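Local coordinates for protein bucandin (Bungarus candidus, PDB 1F94) that is a three-finger krait venom toxin that may enhance presynaptic acetylcholine release, an activity not yet demonstrated, at residues 44-48 against 49-53. Sequence-based numbering, arbitrary orientation.
Sequences TEIDT and WNVYN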
ATOM      1  N   THR A  44       6.876   5.547  -4.950  1.00 25.42           N
ATOM      2  CA  THR A  44       7.550   5.313  -6.218  1.00 27.20           C
ATOM      3  C   THR A  44       7.101   3.962  -6.770  1.00 24.96           C
ATOM      4  O   THR A  44       7.139   2.969  -6.016  1.00 28.00           O
ATOM      5  CB  THR A  44       9.091   5.304  -6.018  1.00 32.32           C
ATOM      6  OG1 THR A  44       9.450   6.535  -5.451  1.00 41.68           O
ATOM      7  CG2 THR A  44       9.794   5.125  -7.352  1.00 39.99           C
ATOM      8  N   GLU A  45       6.668   3.865  -7.983  1.00 24.44           N
ATOM      9  CA  GLU A  45       6.334   2.581  -8.541  1.00 24.66           C
ATOM     10  C   GLU A  45       7.609   1.790  -8.757  1.00 23.36           C
ATOM     11  O   GLU A  45       8.654   2.379  -9.100  1.00 25.74           O
ATOM     12  CB  GLU A  45       5.508   2.791  -9.797  1.00 31.15           C
ATOM     13  CG  GLU A  45       4.211   3.359  -9.162  1.00 33.39           C
ATOM     14  CD  GLU A  45       3.010   3.059  -9.968  1.00 26.06           C
ATOM     15  OE1 GLU A  45       3.142   2.963 -11.224  1.00 37.36           O
ATOM     16  OE2 GLU A  45       1.905   3.055  -9.405  1.00 26.28           O
ATOM     17  N   ILE A  46       7.490   0.497  -8.489  1.00 20.79           N
ATOM     18  CA  ILE A  46       8.631  -0.428  -8.576  1.00 20.63           C
ATOM     19  C   ILE A  46       8.193  -1.695  -9.283  1.00 19.70           C
ATOM     20  O   ILE A  46       7.063  -2.205  -9.065  1.00 19.72           O
ATOM     21  CB  ILE A  46       9.193  -0.788  -7.154  1.00 20.89           C
ATOM     22  CG1 ILE A  46       9.522   0.437  -6.346  1.00 22.99           C
ATOM     23  CG2 ILE A  46      10.349  -1.756  -7.249  1.00 21.74           C
ATOM     24  CD1 ILE A  46       9.763   0.175  -4.863  1.00 27.16           C
ATOM     25  N   ASP A  47       9.049  -2.227 -10.155  1.00 20.74           N
ATOM     26  CA  ASP A  47       8.781  -3.515 -10.794  1.00 20.66           C
ATOM     27  C   ASP A  47      10.125  -4.171 -11.034  1.00 21.74           C
ATOM     28  O   ASP A  47      10.642  -4.232 -12.154  1.00 27.57           O
ATOM     29  CB  ASP A  47       7.988  -3.328 -12.062  1.00 22.02           C
ATOM     30  CG  ASP A  47       7.399  -4.590 -12.669  1.00 24.83           C
ATOM     31  OD1 ASP A  47       7.024  -4.574 -13.845  1.00 32.86           O
ATOM     32  OD2 ASP A  47       7.251  -5.665 -11.996  1.00 28.25           O
ATOM     33  N   THR A  48      10.706  -4.803 -10.041  1.00 19.38           N
ATOM     34  CA  THR A  48      12.002  -5.444 -10.081  1.00 19.56           C
ATOM     35  C   THR A  48      11.893  -6.945  -9.918  1.00 18.83           C
ATOM     36  O   THR A  48      10.798  -7.474  -9.779  1.00 19.81           O
ATOM     37  CB  THR A  48      12.956  -4.835  -9.028  1.00 20.42           C
ATOM     38  OG1 THR A  48      12.347  -5.104  -7.793  1.00 20.65           O
ATOM     39  CG2 THR A  48      13.148  -3.350  -9.158  1.00 21.86           C
ATOM     40  N   TRP A  49      13.023  -7.627  -9.832  1.00 19.28           N
ATOM     41  CA  TRP A  49      12.987  -9.066  -9.696  1.00 19.38           C
ATOM     42  C   TRP A  49      12.214  -9.478  -8.431  1.00 19.13           C
ATOM     43  O   TRP A  49      11.592 -10.551  -8.411  1.00 19.97           O
ATOM     44  CB  TRP A  49      14.425  -9.646  -9.668  1.00 20.46           C
ATOM     45  CG  TRP A  49      15.159  -9.353  -8.389  1.00 19.28           C
ATOM     46  CD1 TRP A  49      15.850  -8.235  -8.027  1.00 21.04           C
ATOM     47  CD2 TRP A  49      15.271 -10.240  -7.250  1.00 19.84           C
ATOM     48  NE1 TRP A  49      16.373  -8.366  -6.782  1.00 21.53           N
ATOM     49  CE2 TRP A  49      16.029  -9.561  -6.284  1.00 20.78           C
ATOM     50  CE3 TRP A  49      14.787 -11.512  -6.997  1.00 20.76           C
ATOM     51  CZ2 TRP A  49      16.314 -10.120  -5.057  1.00 22.37           C
ATOM     52  CZ3 TRP A  49      15.095 -12.071  -5.757  1.00 21.14           C
ATOM     53  CH2 TRP A  49      15.843 -11.372  -4.838  1.00 22.60           C
ATOM     54  N   ASN A  50      12.279  -8.687  -7.359  1.00 18.38           N
ATOM     55  CA  ASN A  50      11.722  -9.054  -6.081  1.00 18.55           C
ATOM     56  C   ASN A  50      10.562  -8.156  -5.575  1.00 18.70           C
ATOM     57  O   ASN A  50       9.885  -8.599  -4.611  1.00 19.06           O
ATOM     58  CB  ASN A  50      12.761  -9.119  -4.954  1.00 19.53           C
ATOM     59  CG  ASN A  50      13.510  -7.839  -4.704  1.00 20.02           C
ATOM     60  OD1 ASN A  50      13.594  -6.995  -5.582  1.00 20.56           O
ATOM     61  ND2 ASN A  50      14.097  -7.719  -3.523  1.00 22.45           N
ATOM     62  N   VAL A  51      10.331  -7.026  -6.150  1.00 18.53           N
ATOM     63  CA  VAL A  51       9.354  -6.068  -5.654  1.00 18.41           C
ATOM     64  C   VAL A  51       8.456  -5.551  -6.762  1.00 17.57           C
ATOM     65  O   VAL A  51       8.903  -5.105  -7.822  1.00 18.92           O
ATOM     66  CB  VAL A  51       9.986  -4.901  -4.890  1.00 20.04           C
ATOM     67  CG1 VAL A  51       8.993  -3.828  -4.492  1.00 20.39           C
ATOM     68  CG2 VAL A  51      10.752  -5.438  -3.654  1.00 22.41           C
ATOM     69  N   TYR A  52       7.174  -5.512  -6.464  1.00 18.10           N
ATOM     70  CA  TYR A  52       6.177  -4.756  -7.237  1.00 18.54           C
ATOM     71  C   TYR A  52       5.595  -3.723  -6.273  1.00 18.81           C
ATOM     72  O   TYR A  52       5.118  -4.095  -5.203  1.00 22.82           O
ATOM     73  CB  TYR A  52       5.078  -5.678  -7.728  1.00 19.17           C
ATOM     74  CG  TYR A  52       3.954  -4.960  -8.399  1.00 20.57           C
ATOM     75  CD1 TYR A  52       4.011  -4.699  -9.724  1.00 22.48           C
ATOM     76  CD2 TYR A  52       2.834  -4.542  -7.678  1.00 23.64           C
ATOM     77  CE1 TYR A  52       2.948  -4.025 -10.347  1.00 25.20           C
ATOM     78  CE2 TYR A  52       1.816  -3.850  -8.274  1.00 27.32           C
ATOM     79  CZ  TYR A  52       1.897  -3.589  -9.619  1.00 25.52           C
ATOM     80  OH  TYR A  52       0.828  -2.933 -10.167  1.00 32.00           O
ATOM     81  N   ASN A  53       5.540  -2.467  -6.663  1.00 17.94           N
ATOM     82  CA  ASN A  53       4.835  -1.498  -5.832  1.00 18.36           C
ATOM     83  C   ASN A  53       4.025  -0.606  -6.767  1.00 18.51           C
ATOM     84  O   ASN A  53       4.567  -0.047  -7.718  1.00 20.46           O
ATOM     85  CB  ASN A  53       5.784  -0.638  -5.002  1.00 18.69           C
ATOM     86  CG  ASN A  53       5.049   0.307  -4.069  1.00 19.27           C
ATOM     87  OD1 ASN A  53       4.233  -0.109  -3.256  1.00 20.76           O
ATOM     88  ND2 ASN A  53       5.340   1.578  -4.227  1.00 21.88           N
TER
HETATM   89  O   HOH W   1      14.737  -4.728  -6.339  1.00 27.58           O
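Ile46 and Asn53 face each other as an antiparallel hydrogen-bonded pair in the third-finger hairpin of this three-finger fold. Ile46 N donates to Asn53 O (3.1 Å) and Asn53 N to Ile46 O (2.9 Å). Toward the turn, Asp47 and Tyr52 make the adjoining non-hydrogen-bonded pair, and Thr48 N bonds to Val51 O at 2.9 Å across the type I turn of residues 48-51. C-H groups share the same carbonyls: Tyr52 CA approaches Ile46 O and Glu45 CA approaches Asn53 O.

The Asn53 amide adds a side-chain bond at the open end. With CG anti to the backbone N (chi1 -176°), ND2 reaches back to Thr44 O (2.9 Å). The acceptor lies in the amide plane, whereas ND2 stands 42° above the carbonyl plane of Thr44, so the bond misses the lone-pair direction although its N-H is nearly straight.

On the face that carries Ile46 and Asn53, the CG2 methyl of Ile46 meets CG1 of Val51 (3.7 Å), while CB, CG1 and CD1 of Ile46 come within about 4 Å of Asn53 CB. Trp27 of the neighbouring strand touches all three residues.

Across the other face, Asp47 OD2 comes to the edge of the Tyr52 ring near CD1, the carboxylate turned almost perpendicular to the ring; Lys30 holds that oxygen in a salt bridge. At the turn, the Thr48 and Asn50 side chains run side by side, and one water links OG1 of Thr48 to OD1 of Asn50, to which it donates (2.6 Å). CB of Asn50 sits over the centre of the Trp49 ring.

The buried Asn53 ties the start of the hairpin through backbone and amide alike, whereas a water and a lysine serve polar groups toward the exposed tip.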